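Local coordinates for protein putative lipase/esterase (PDB 3BXP) that probably hydrolyses carboxylic esters, as a putative lipase or carboxylesterase of the alpha/beta-hydrolase superfamily, at residues A20-Q25 with G65-V70; Y35-I40 with Q109-A114; A124-V129 with G146-I151. One frame throughout, in Å; residues are numbered along the deposited sequence.

Contact 1: A20-Q25 with G65-V70; sequences AYWLDQ and GMHTVV
The pairing of Tyr21 with Thr68 and of Ala20 with Val69 is an antiparallel strand-to-strand contact inside the alpha/beta-hydrolase sheet, joining strand 16-23 to strand 67-72 where the antiparallel part of the sheet meets its parallel run. The short strand axes stand at 175° to one another. Tyr21 and Thr68 form a hydrogen-bonded pair: Tyr21 N reaches Thr68 O at 2.8 Å, and Thr68 N returns a bond to Tyr21 O at 3.1 Å. The Tyr21 ring leans past the threonine toward Val70, whose CG2 meets the ring edge at CE2, 4.0 Å away; Met62 of helix 54-63 packs on Tyr21 and Thr68. On the other face, Ala20 CB touches Val69 CG2 (3.9 Å), and helix 85-99 covers both residues.

Beyond this regular pairing, a side chain takes over from the backbone. His67 has CG anti to its carbonyl carbon (chi1 -62°), and the ring sits where ND1 accepts the N-H of Leu23 at 2.9 Å, almost in the imidazole plane. Its other nitrogen, NE2, bonds His105 O, so the ring is fixed at two points. Trp22 turns its CE3 edge to the imidazole face, a T-shaped arrangement with the planes at 81°, while its NE1 is held by Glu5. An alanine in place of His67 would probably leave the Leu23 N-H without its acceptor and open a gap beside the Trp22 edge. Next to the histidine, the Leu23 methyl CD2 rests 3.7 Å from Gly65 CA.

Contact 2: Y35-I40 with Q109-A114; sequences YPIMII and QRIILA
Ile112 O is gripped twice from strand 35-41: the N-H of Ile39 binds it at 2.8 Å, nearly on the carbonyl axis, and Met38 CA approaches at 3.2 Å in a CA-H...O contact. This is parallel pairing at the heart of the alpha/beta-hydrolase sheet, between strand 35-41 and strand 110-116, whose short axes differ by 22° in direction. The strand after Ala114 runs on toward a GxSxG sequence that is consistent with the nucleophile elbow of such enzymes.

Ile39 works both ways, since its O receives the N-H of Ala114, also at 2.8 Å. Two residues earlier, Ile37 repeats the pattern: its N-H goes to Arg110 O and its O accepts from Ile112 N at 2.9 Å, so Ile37 and Ile39 each bridge two residues of the neighbouring strand.

Ile37, Ile39, Ile111 and Leu113 share one face, where helix 85-99 packs on Ile37 and Ile39. Ile37 and Ile111 lie side by side and point the same way. CG1 of Ile37 is anti to its backbone N (chi1 179°), which leaves CG2 between the backbone N and the carbonyl carbon, and this branch meets Ile111 CG1 at 3.7 Å. Ile39 puts CD1 between two partners, touching Leu113 CD2 and Ile111 CG2. At the start of the pairing, the aliphatic root of Arg110 lies by Pro36, while its guanidinium leads away to a salt bridge with Asp107.

The opposite face carries Met38, Ile40, Ile112 and Ala114. Met38 is a selenomethionine, and its SE lies 3.7 Å from Ala114 CB.

Contact 3: A124-V129 with G146-I151; sequences ATYNGV and GQHAAI
Asn127 and His148 meet at about a right angle, with the amide and imidazole planes 65° apart, and this crossing joins helix 118-129 to the chain leading into strand 150-154. The imidazole points its NE2-H within its own plane at Asn127 OD1, 2.8 Å away. Seen from the amide, the donor lies above the carbonyl plane, 37° out of it. The asparagine is set for this by CG lying anti to its backbone N (chi1 -162°).

Tyr126, one residue earlier on the helix, slides past the same imidazole in the opposite direction. The two rings are oblique to each other, and His148 ND1 comes to the tyrosine edge near CE2 at 3.7 Å. At the hydroxyl end of the tyrosine, a water donates to Gly146 O and also lies by Tyr126 OH, although that second approach is modelled so short that its length is doubtful.

Ile151 crosses Asn127 obliquely. Its CD1 lies 3.4 Å from Asn127 ND2 and 3.9 Å from Asn127 CB, and its CG2 sits by the amide carbon. Leu113 of strand 110-116 packs against Tyr126, His148 and Ile151, tying the helix, the loop and the sheet together.

The amide is committed at both ends: ND2 bonds Tyr213 OH and Lys192 O, while OD1 accepts the hydrogen bond from His148 NE2. That division is likely to fix which way round the amide lies, and it is consistent with an imidazole carrying a hydrogen on NE2, in a buried setting where Asn127 OD1 and ND2 and His148 NE2 all have partners.

The three contacts step across one mixed sheet of the alpha/beta-hydrolase fold. Contacts 1 and 2 are centred 9 Å apart, and their segments alternate along the chain, since strand 67-72 follows strand 35-41 in sequence but inserts between it and strand 16-23; Val69 O to Ile40 N is a probable hydrogen bond between them. Contact 3 follows both in sequence. Its centre is 11 Å from that of contact 2, where Leu113 N probably bonds Ala150 O, and 19 Å from contact 1, which it does not touch. Strand 110-116 leads through the presumed nucleophile elbow into helix 118-129, so contacts 2 and 3 involve the strand before and the helix after that turn.

Contact 1: A20-Q25 with G65-V70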
# COMPACT_ATOMS: atom_id res chain seq x y z
N ALA B 20 -1.12 30.60 -6.28
CA ALA B 20 -2.48 30.13 -5.99
C ALA B 20 -3.30 30.00 -7.25
O ALA B 20 -3.26 30.83 -8.15
CB ALA B 20 -3.20 31.05 -5.01
N TYR B 21 -3.99 28.89 -7.30
CA TYR B 21 -4.92 28.63 -8.40
C TYR B 21 -6.31 28.52 -7.79
O TYR B 21 -6.67 27.50 -7.18
CB TYR B 21 -4.55 27.33 -9.07
CG TYR B 21 -3.15 27.30 -9.62
CD1 TYR B 21 -2.86 27.81 -10.88
CD2 TYR B 21 -2.12 26.78 -8.88
CE1 TYR B 21 -1.58 27.76 -11.39
CE2 TYR B 21 -0.81 26.73 -9.39
CZ TYR B 21 -0.58 27.22 -10.65
OH TYR B 21 0.70 27.15 -11.13
N TRP B 22 -7.06 29.61 -7.95
CA TRP B 22 -8.37 29.76 -7.36
C TRP B 22 -9.41 29.28 -8.32
O TRP B 22 -9.60 29.85 -9.39
CB TRP B 22 -8.63 31.22 -6.96
CG TRP B 22 -7.67 31.83 -6.06
CD1 TRP B 22 -6.88 32.94 -6.33
CD2 TRP B 22 -7.34 31.44 -4.70
NE1 TRP B 22 -6.11 33.24 -5.24
CE2 TRP B 22 -6.35 32.33 -4.24
CE3 TRP B 22 -7.78 30.42 -3.86
CZ2 TRP B 22 -5.81 32.24 -2.95
CZ3 TRP B 22 -7.22 30.31 -2.59
CH2 TRP B 22 -6.27 31.24 -2.14
N LEU B 23 -10.09 28.22 -7.95
CA LEU B 23 -11.22 27.73 -8.77
C LEU B 23 -12.37 28.72 -8.77
O LEU B 23 -12.79 29.19 -7.72
CB LEU B 23 -11.67 26.35 -8.25
CG LEU B 23 -12.61 25.51 -9.10
CD1 LEU B 23 -12.03 25.28 -10.47
CD2 LEU B 23 -12.87 24.19 -8.36
N ASP B 24 -12.89 29.04 -9.95
CA ASP B 24 -14.10 29.86 -10.07
C ASP B 24 -15.34 29.17 -9.50
O ASP B 24 -15.49 27.90 -9.52
CB ASP B 24 -14.44 30.21 -11.53
CG ASP B 24 -13.44 31.16 -12.17
OD1 ASP B 24 -12.69 31.82 -11.44
OD2 ASP B 24 -13.46 31.27 -13.41
N GLN B 25 -16.24 30.02 -9.01
CA GLN B 25 -17.62 29.62 -8.70
C GLN B 25 -18.37 29.36 -10.00
O GLN B 25 -17.99 29.91 -11.03
CB GLN B 25 -18.30 30.72 -7.89
CG GLN B 25 -17.70 30.89 -6.49
CD GLN B 25 -17.91 29.69 -5.65
OE1 GLN B 25 -19.06 29.21 -5.50
NE2 GLN B 25 -16.84 29.15 -5.08
N GLY B 65 -12.70 19.61 -8.24
CA GLY B 65 -13.39 20.65 -7.44
C GLY B 65 -12.65 21.15 -6.21
O GLY B 65 -13.22 21.25 -5.11
N MSE B 66 -11.37 21.44 -6.40
CA MSE B 66 -10.54 21.97 -5.34
C MSE B 66 -9.71 23.14 -5.82
O MSE B 66 -9.32 23.22 -6.98
CB MSE B 66 -9.60 20.88 -4.85
CG MSE B 66 -10.35 19.68 -4.34
SE MSE B 66 -9.02 18.36 -3.72
CE MSE B 66 -7.68 19.09 -4.34
N HIS B 67 -9.39 24.01 -4.89
CA HIS B 67 -8.35 25.01 -5.14
C HIS B 67 -6.98 24.34 -4.96
O HIS B 67 -6.90 23.31 -4.27
CB HIS B 67 -8.42 26.08 -4.09
CG HIS B 67 -9.68 26.85 -4.03
ND1 HIS B 67 -10.13 27.65 -5.06
CD2 HIS B 67 -10.55 27.02 -3.00
CE1 HIS B 67 -11.22 28.28 -4.66
NE2 HIS B 67 -11.49 27.93 -3.41
N THR B 68 -5.93 24.91 -5.57
CA THR B 68 -4.59 24.45 -5.26
C THR B 68 -3.65 25.60 -5.08
O THR B 68 -3.79 26.63 -5.71
CB THR B 68 -4.07 23.45 -6.29
OG1 THR B 68 -3.87 24.09 -7.55
CG2 THR B 68 -5.05 22.29 -6.42
N VAL B 69 -2.68 25.40 -4.19
CA VAL B 69 -1.60 26.40 -3.98
C VAL B 69 -0.30 25.62 -4.04
O VAL B 69 -0.19 24.58 -3.39
CB VAL B 69 -1.70 27.14 -2.61
CG1 VAL B 69 -0.41 28.01 -2.26
CG2 VAL B 69 -2.99 28.04 -2.53
N VAL B 70 0.66 26.10 -4.81
CA VAL B 70 2.00 25.50 -4.82
C VAL B 70 2.92 26.34 -4.00
O VAL B 70 2.95 27.56 -4.18
CB VAL B 70 2.53 25.33 -6.28
CG1 VAL B 70 3.96 24.75 -6.24
CG2 VAL B 70 1.55 24.42 -7.12

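Contact 2: Y35-I40 with Q109-A114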
# COMPACT_ATOMS: atom_id res chain seq x y z
N TYR B 35 -14.79 25.64 -1.55
CA TYR B 35 -14.08 24.45 -2.05
C TYR B 35 -12.95 24.09 -1.12
O TYR B 35 -12.28 24.97 -0.53
CB TYR B 35 -13.43 24.69 -3.43
CG TYR B 35 -14.37 25.05 -4.55
CD1 TYR B 35 -15.44 24.25 -4.88
CD2 TYR B 35 -14.13 26.19 -5.30
CE1 TYR B 35 -16.30 24.63 -5.94
CE2 TYR B 35 -14.94 26.54 -6.34
CZ TYR B 35 -16.01 25.79 -6.66
OH TYR B 35 -16.77 26.22 -7.75
N PRO B 36 -12.70 22.77 -0.96
CA PRO B 36 -11.45 22.35 -0.35
C PRO B 36 -10.25 22.88 -1.10
O PRO B 36 -10.33 23.35 -2.23
CB PRO B 36 -11.47 20.79 -0.47
CG PRO B 36 -12.85 20.42 -0.87
CD PRO B 36 -13.41 21.65 -1.60
N ILE B 37 -9.08 22.80 -0.47
CA ILE B 37 -7.87 23.34 -1.09
C ILE B 37 -6.69 22.43 -0.78
O ILE B 37 -6.51 21.95 0.36
CB ILE B 37 -7.59 24.82 -0.56
CG1 ILE B 37 -6.31 25.46 -1.15
CG2 ILE B 37 -7.45 24.88 0.97
CD1 ILE B 37 -6.39 26.95 -1.29
N MSE B 38 -5.90 22.20 -1.79
CA MSE B 38 -4.68 21.38 -1.65
C MSE B 38 -3.48 22.27 -1.81
O MSE B 38 -3.29 22.91 -2.82
CB MSE B 38 -4.60 20.29 -2.72
CG MSE B 38 -3.47 19.39 -2.50
SE MSE B 38 -3.51 17.87 -3.72
CE MSE B 38 -5.18 17.04 -3.10
N ILE B 39 -2.61 22.20 -0.81
CA ILE B 39 -1.29 22.86 -0.85
C ILE B 39 -0.21 21.86 -1.21
O ILE B 39 0.00 20.87 -0.50
CB ILE B 39 -0.91 23.45 0.53
CG1 ILE B 39 -1.94 24.45 1.05
CG2 ILE B 39 0.53 24.09 0.46
CD1 ILE B 39 -1.67 24.83 2.57
N ILE B 40 0.46 22.14 -2.32
CA ILE B 40 1.42 21.19 -2.94
C ILE B 40 2.85 21.65 -2.64
O ILE B 40 3.25 22.80 -2.98
CB ILE B 40 1.20 21.06 -4.47
CG1 ILE B 40 -0.15 20.42 -4.81
CG2 ILE B 40 2.35 20.23 -5.09
CD1 ILE B 40 -0.57 20.62 -6.28
N GLN B 109 -11.91 24.07 6.73
CA GLN B 109 -11.97 22.78 7.41
C GLN B 109 -11.49 21.61 6.55
O GLN B 109 -11.43 20.48 7.02
CB GLN B 109 -13.39 22.48 7.91
CG GLN B 109 -13.97 23.60 8.83
CD GLN B 109 -13.11 23.80 10.06
OE1 GLN B 109 -12.96 22.89 10.86
NE2 GLN B 109 -12.52 24.97 10.21
N ARG B 110 -11.14 21.92 5.31
CA ARG B 110 -10.77 20.94 4.29
C ARG B 110 -9.52 21.40 3.50
O ARG B 110 -9.49 21.41 2.26
CB ARG B 110 -11.98 20.66 3.36
CG ARG B 110 -13.11 20.01 4.10
CD ARG B 110 -14.26 19.63 3.21
NE ARG B 110 -15.20 18.76 3.95
CZ ARG B 110 -16.13 19.21 4.77
NH1 ARG B 110 -16.29 20.51 4.99
NH2 ARG B 110 -16.92 18.36 5.41
N ILE B 111 -8.48 21.70 4.27
CA ILE B 111 -7.16 22.01 3.76
C ILE B 111 -6.38 20.68 3.78
O ILE B 111 -6.20 20.04 4.82
CB ILE B 111 -6.45 23.09 4.65
CG1 ILE B 111 -7.25 24.41 4.67
CG2 ILE B 111 -4.98 23.35 4.20
CD1 ILE B 111 -6.70 25.41 5.66
N ILE B 112 -5.87 20.32 2.62
CA ILE B 112 -5.13 19.08 2.42
C ILE B 112 -3.69 19.44 1.98
O ILE B 112 -3.48 20.33 1.13
CB ILE B 112 -5.79 18.28 1.27
CG1 ILE B 112 -7.29 18.05 1.53
CG2 ILE B 112 -5.08 16.91 1.12
CD1 ILE B 112 -8.08 18.00 0.27
N LEU B 113 -2.68 18.90 2.64
CA LEU B 113 -1.29 19.12 2.23
C LEU B 113 -0.82 17.94 1.41
O LEU B 113 -1.08 16.81 1.75
CB LEU B 113 -0.37 19.19 3.45
CG LEU B 113 -0.86 20.06 4.60
CD1 LEU B 113 0.20 20.07 5.76
CD2 LEU B 113 -1.22 21.44 4.07
N ALA B 114 -0.17 18.21 0.29
CA ALA B 114 0.35 17.13 -0.57
C ALA B 114 1.82 17.41 -0.81
O ALA B 114 2.19 18.53 -1.20
CB ALA B 114 -0.39 17.07 -1.87

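Contact 3: A124-V129 with G146-I151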
# COMPACT_ATOMS: atom_id res chain seq x y z
N ALA B 124 5.28 15.63 5.73
CA ALA B 124 5.25 14.57 6.73
C ALA B 124 5.75 15.11 8.05
O ALA B 124 5.19 14.87 9.13
CB ALA B 124 6.07 13.34 6.23
N THR B 125 6.78 15.92 7.97
CA THR B 125 7.33 16.52 9.20
C THR B 125 6.29 17.49 9.81
O THR B 125 6.08 17.53 11.03
CB THR B 125 8.64 17.24 8.90
OG1 THR B 125 9.59 16.27 8.40
CG2 THR B 125 9.24 17.93 10.16
N TYR B 126 5.66 18.30 8.95
CA TYR B 126 4.61 19.23 9.36
C TYR B 126 3.48 18.50 10.07
O TYR B 126 2.92 18.94 11.13
CB TYR B 126 4.08 20.06 8.18
CG TYR B 126 3.28 21.27 8.67
CD1 TYR B 126 3.94 22.43 9.05
CD2 TYR B 126 1.91 21.24 8.74
CE1 TYR B 126 3.24 23.53 9.49
CE2 TYR B 126 1.20 22.32 9.22
CZ TYR B 126 1.86 23.47 9.57
OH TYR B 126 1.10 24.55 10.04
N ASN B 127 3.13 17.36 9.50
CA ASN B 127 2.00 16.59 10.00
C ASN B 127 2.26 16.18 11.46
O ASN B 127 1.33 16.10 12.30
CB ASN B 127 1.70 15.37 9.11
CG ASN B 127 0.32 14.83 9.35
OD1 ASN B 127 -0.58 15.57 9.80
ND2 ASN B 127 0.12 13.54 9.10
N GLY B 128 3.52 15.95 11.77
CA GLY B 128 3.95 15.60 13.13
C GLY B 128 4.09 16.75 14.10
O GLY B 128 3.51 16.78 15.16
N VAL B 129 4.88 17.72 13.70
CA VAL B 129 5.11 18.94 14.46
C VAL B 129 3.87 19.82 14.72
O VAL B 129 3.66 20.29 15.83
CB VAL B 129 6.17 19.81 13.73
CG1 VAL B 129 6.32 21.19 14.38
CG2 VAL B 129 7.49 19.08 13.72
N GLY B 146 -4.89 28.46 11.18
CA GLY B 146 -5.38 27.49 10.23
C GLY B 146 -4.71 26.17 10.51
O GLY B 146 -3.61 26.13 11.10
N GLN B 147 -5.37 25.10 10.14
CA GLN B 147 -4.79 23.76 10.24
C GLN B 147 -5.28 22.85 9.13
O GLN B 147 -6.34 22.98 8.62
CB GLN B 147 -5.01 23.13 11.60
CG GLN B 147 -6.45 23.12 12.09
CD GLN B 147 -6.55 22.66 13.54
OE1 GLN B 147 -6.05 23.33 14.46
NE2 GLN B 147 -7.16 21.51 13.76
N HIS B 148 -4.42 21.93 8.76
CA HIS B 148 -4.74 20.94 7.76
C HIS B 148 -5.54 19.82 8.37
O HIS B 148 -5.54 19.58 9.59
CB HIS B 148 -3.48 20.46 7.06
CG HIS B 148 -2.57 19.67 7.92
ND1 HIS B 148 -1.84 20.21 8.95
CD2 HIS B 148 -2.26 18.35 7.89
CE1 HIS B 148 -1.16 19.24 9.55
NE2 HIS B 148 -1.38 18.11 8.90
N ALA B 149 -6.29 19.18 7.50
CA ALA B 149 -7.20 18.10 7.86
C ALA B 149 -6.62 16.73 7.51
O ALA B 149 -7.05 15.70 8.03
CB ALA B 149 -8.45 18.32 7.07
N ALA B 150 -5.71 16.73 6.55
CA ALA B 150 -5.12 15.48 5.98
C ALA B 150 -3.93 15.79 5.11
O ALA B 150 -3.71 16.93 4.72
CB ALA B 150 -6.15 14.70 5.14
N ILE B 151 -3.21 14.74 4.75
CA ILE B 151 -2.03 14.88 3.89
C ILE B 151 -2.07 13.78 2.84
O ILE B 151 -2.71 12.73 3.02
CB ILE B 151 -0.63 14.86 4.70
CG1 ILE B 151 -0.23 13.46 5.20
CG2 ILE B 151 -0.66 15.90 5.83
CD1 ILE B 151 1.19 13.38 5.83
O HOH W 1 -1.11 24.46 11.29